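Local coordinates for protein death domain of pelle (Drosophila melanogaster, PDB 1D2Z) that acts as a serine/threonine kinase in the Toll pathway setting embryonic dorsoventral polarity, its death domain binding the death domain of the adaptor Tube, at residues A[19-24]-A[65-70]. Numbering follows the deposited sequence.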
ATOM      1  N   PRO A  19      -7.633 -13.260 -16.582  1.00 36.36           N
ATOM      2  CA  PRO A  19      -8.297 -14.566 -16.704  1.00 35.80           C
ATOM      3  C   PRO A  19      -8.222 -15.411 -15.426  1.00 34.21           C
ATOM      4  O   PRO A  19      -9.249 -15.842 -14.909  1.00 32.50           O
ATOM      5  CB  PRO A  19      -7.529 -15.225 -17.848  1.00 36.13           C
ATOM      6  CG  PRO A  19      -7.219 -14.060 -18.726  1.00 38.26           C
ATOM      7  CD  PRO A  19      -6.740 -13.032 -17.735  1.00 37.65           C
ATOM      8  N   VAL A  20      -7.012 -15.629 -14.912  1.00 32.35           N
ATOM      9  CA  VAL A  20      -6.845 -16.417 -13.697  1.00 32.66           C
ATOM     10  C   VAL A  20      -7.494 -15.709 -12.503  1.00 31.91           C
ATOM     11  O   VAL A  20      -8.135 -16.344 -11.668  1.00 29.38           O
ATOM     12  CB  VAL A  20      -5.343 -16.731 -13.397  1.00 33.30           C
ATOM     13  CG1 VAL A  20      -4.540 -15.455 -13.284  1.00 36.85           C
ATOM     14  CG2 VAL A  20      -5.213 -17.541 -12.110  1.00 32.73           C
ATOM     15  N   ARG A  21      -7.369 -14.388 -12.460  1.00 30.27           N
ATOM     16  CA  ARG A  21      -7.950 -13.605 -11.378  1.00 29.53           C
ATOM     17  C   ARG A  21      -9.470 -13.744 -11.362  1.00 29.09           C
ATOM     18  O   ARG A  21     -10.070 -13.892 -10.299  1.00 29.32           O
ATOM     19  CB  ARG A  21      -7.543 -12.135 -11.508  1.00 29.79           C
ATOM     20  CG  ARG A  21      -8.001 -11.275 -10.351  1.00 31.01           C
ATOM     21  CD  ARG A  21      -7.324  -9.934 -10.386  1.00 33.99           C
ATOM     22  NE  ARG A  21      -7.861  -9.049  -9.365  1.00 36.46           N
ATOM     23  CZ  ARG A  21      -7.120  -8.352  -8.514  1.00 36.13           C
ATOM     24  NH1 ARG A  21      -5.795  -8.436  -8.556  1.00 31.48           N
ATOM     25  NH2 ARG A  21      -7.714  -7.572  -7.615  1.00 36.63           N
ATOM     26  N   ALA A  22     -10.081 -13.737 -12.548  1.00 30.45           N
ATOM     27  CA  ALA A  22     -11.535 -13.888 -12.677  1.00 29.22           C
ATOM     28  C   ALA A  22     -11.991 -15.280 -12.224  1.00 29.21           C
ATOM     29  O   ALA A  22     -13.049 -15.418 -11.610  1.00 27.56           O
ATOM     30  CB  ALA A  22     -11.981 -13.615 -14.120  1.00 31.56           C
ATOM     31  N   GLN A  23     -11.203 -16.312 -12.533  1.00 29.32           N
ATOM     32  CA  GLN A  23     -11.534 -17.678 -12.108  1.00 28.36           C
ATOM     33  C   GLN A  23     -11.481 -17.744 -10.585  1.00 29.53           C
ATOM     34  O   GLN A  23     -12.407 -18.226  -9.933  1.00 28.80           O
ATOM     35  CB  GLN A  23     -10.514 -18.687 -12.635  1.00 29.99           C
ATOM     36  CG  GLN A  23     -10.740 -19.187 -14.040  1.00 31.66           C
ATOM     37  CD  GLN A  23      -9.736 -20.271 -14.409  1.00 32.68           C
ATOM     38  OE1 GLN A  23      -8.530 -20.098 -14.236  1.00 32.73           O
ATOM     39  NE2 GLN A  23     -10.233 -21.401 -14.899  1.00 26.36           N
ATOM     40  N   LEU A  24     -10.372 -17.259 -10.033  1.00 29.56           N
ATOM     41  CA  LEU A  24     -10.160 -17.263  -8.595  1.00 30.19           C
ATOM     42  C   LEU A  24     -11.266 -16.536  -7.839  1.00 29.26           C
ATOM     43  O   LEU A  24     -11.871 -17.105  -6.923  1.00 27.76           O
ATOM     44  CB  LEU A  24      -8.797 -16.656  -8.258  1.00 28.25           C
ATOM     45  CG  LEU A  24      -8.379 -16.656  -6.785  1.00 30.68           C
ATOM     46  CD1 LEU A  24      -8.323 -18.083  -6.221  1.00 29.78           C
ATOM     47  CD2 LEU A  24      -7.028 -15.969  -6.662  1.00 30.73           C
ATOM     48  N   PHE A  65     -11.223  -7.762  -1.956  1.00 26.37           N
ATOM     49  CA  PHE A  65     -10.269  -8.189  -0.935  1.00 26.06           C
ATOM     50  C   PHE A  65      -8.863  -8.175  -1.558  1.00 27.61           C
ATOM     51  O   PHE A  65      -7.910  -7.687  -0.939  1.00 26.41           O
ATOM     52  CB  PHE A  65     -10.601  -9.593  -0.406  1.00 25.01           C
ATOM     53  CG  PHE A  65      -9.511 -10.194   0.441  1.00 24.09           C
ATOM     54  CD1 PHE A  65      -9.362  -9.827   1.773  1.00 26.86           C
ATOM     55  CD2 PHE A  65      -8.597 -11.090  -0.114  1.00 23.29           C
ATOM     56  CE1 PHE A  65      -8.311 -10.337   2.544  1.00 24.82           C
ATOM     57  CE2 PHE A  65      -7.549 -11.606   0.644  1.00 23.25           C
ATOM     58  CZ  PHE A  65      -7.403 -11.226   1.980  1.00 25.37           C
ATOM     59  N   LEU A  66      -8.732  -8.707  -2.776  1.00 24.76           N
ATOM     60  CA  LEU A  66      -7.427  -8.713  -3.441  1.00 25.74           C
ATOM     61  C   LEU A  66      -6.955  -7.287  -3.721  1.00 25.98           C
ATOM     62  O   LEU A  66      -5.767  -7.003  -3.632  1.00 27.20           O
ATOM     63  CB  LEU A  66      -7.465  -9.506  -4.750  1.00 24.66           C
ATOM     64  CG  LEU A  66      -7.669 -11.022  -4.662  1.00 25.95           C
ATOM     65  CD1 LEU A  66      -7.632 -11.624  -6.070  1.00 21.01           C
ATOM     66  CD2 LEU A  66      -6.590 -11.644  -3.792  1.00 28.26           C
ATOM     67  N   ASN A  67      -7.890  -6.406  -4.080  1.00 26.73           N
ATOM     68  CA  ASN A  67      -7.563  -5.005  -4.358  1.00 29.16           C
ATOM     69  C   ASN A  67      -6.955  -4.347  -3.117  1.00 31.27           C
ATOM     70  O   ASN A  67      -5.964  -3.625  -3.209  1.00 31.49           O
ATOM     71  CB  ASN A  67      -8.814  -4.223  -4.789  1.00 30.99           C
ATOM     72  CG  ASN A  67      -9.197  -4.463  -6.254  1.00 34.14           C
ATOM     73  OD1 ASN A  67      -8.387  -4.917  -7.057  1.00 32.74           O
ATOM     74  ND2 ASN A  67     -10.439  -4.145  -6.597  1.00 33.77           N
ATOM     75  N   ILE A  68      -7.542  -4.625  -1.955  1.00 30.71           N
ATOM     76  CA  ILE A  68      -7.062  -4.057  -0.696  1.00 30.60           C
ATOM     77  C   ILE A  68      -5.783  -4.723  -0.186  1.00 29.36           C
ATOM     78  O   ILE A  68      -4.747  -4.070  -0.036  1.00 29.14           O
ATOM     79  CB  ILE A  68      -8.164  -4.128   0.408  1.00 29.27           C
ATOM     80  CG1 ILE A  68      -9.363  -3.267   0.001  1.00 30.44           C
ATOM     81  CG2 ILE A  68      -7.612  -3.653   1.755  1.00 31.91           C
ATOM     82  CD1 ILE A  68     -10.618  -3.494   0.828  1.00 32.90           C
ATOM     83  N   TRP A  69      -5.857  -6.025   0.064  1.00 30.48           N
ATOM     84  CA  TRP A  69      -4.722  -6.775   0.596  1.00 28.15           C
ATOM     85  C   TRP A  69      -3.536  -6.841  -0.374  1.00 29.21           C
ATOM     86  O   TRP A  69      -2.388  -6.652   0.028  1.00 26.98           O
ATOM     87  CB  TRP A  69      -5.190  -8.175   1.002  1.00 29.93           C
ATOM     88  CG  TRP A  69      -4.226  -8.930   1.855  1.00 29.02           C
ATOM     89  CD1 TRP A  69      -3.725  -8.549   3.078  1.00 29.66           C
ATOM     90  CD2 TRP A  69      -3.647 -10.202   1.563  1.00 29.74           C
ATOM     91  NE1 TRP A  69      -2.869  -9.509   3.557  1.00 27.88           N
ATOM     92  CE2 TRP A  69      -2.802 -10.536   2.650  1.00 29.49           C
ATOM     93  CE3 TRP A  69      -3.757 -11.097   0.487  1.00 27.41           C
ATOM     94  CZ2 TRP A  69      -2.076 -11.727   2.690  1.00 32.23           C
ATOM     95  CZ3 TRP A  69      -3.031 -12.281   0.529  1.00 31.01           C
ATOM     96  CH2 TRP A  69      -2.201 -12.584   1.621  1.00 28.98           C
ATOM     97  N   GLY A  70      -3.815  -7.073  -1.652  1.00 29.99           N
ATOM     98  CA  GLY A  70      -2.742  -7.136  -2.630  1.00 30.33           C
ATOM     99  C   GLY A  70      -2.270  -5.755  -3.046  1.00 30.98           C
ATOM    100  O   GLY A  70      -1.074  -5.500  -3.151  1.00 31.91           O
TER
HETATM  101  O   HOH W   1      -4.734  -6.772  -6.327  1.00 29.28           O
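Arg21 spans most of the gap between helices 18-31 and 61-73 and ends against Leu66 and Asn67; the axes of segments 19-24 and 65-70 come no nearer than 12.9 Å, with their N-to-C directions 114° apart. Its CB leaves the first helix toward the second, and with CG anti to the backbone N (chi1 -175°) the chain runs extended through CG and CD. NE, where the chain reaches the far helix, hydrogen-bonds OD1 of Asn63, one turn before Leu66. CZ then lies under the Leu66 side chain: Leu66 CD1 sits 4.1 Å above the guanidinium plane, over its centre, and Leu66 CB packs on the same group at 3.5 Å from Arg21 NH2. The two side chains come from opposite directions. NH1 donates to a water 3.0 Å away, lying in the guanidinium plane; that water donates to the carbonyl O of Leu66 at 2.9 Å. NH2 hydrogen-bonds a residue flanking the segments; Asn67 OD1, 2.8 Å from Arg21 NH2, stands oblique to the guanidinium at an angle too poor for such a bond. Deeper in, Leu24 CD2 meets Leu66 CD1 at 4.4 Å, a light apolar touch. Within this six-helix death-domain bundle, Leu24 continues onto Leu80 and Phe84 of helix 77-86, while Phe65 and Ile68 pack on helix 45-56, and the backbone O of Asn67 accepts a hydrogen bond from Asn29 of the Tube chain.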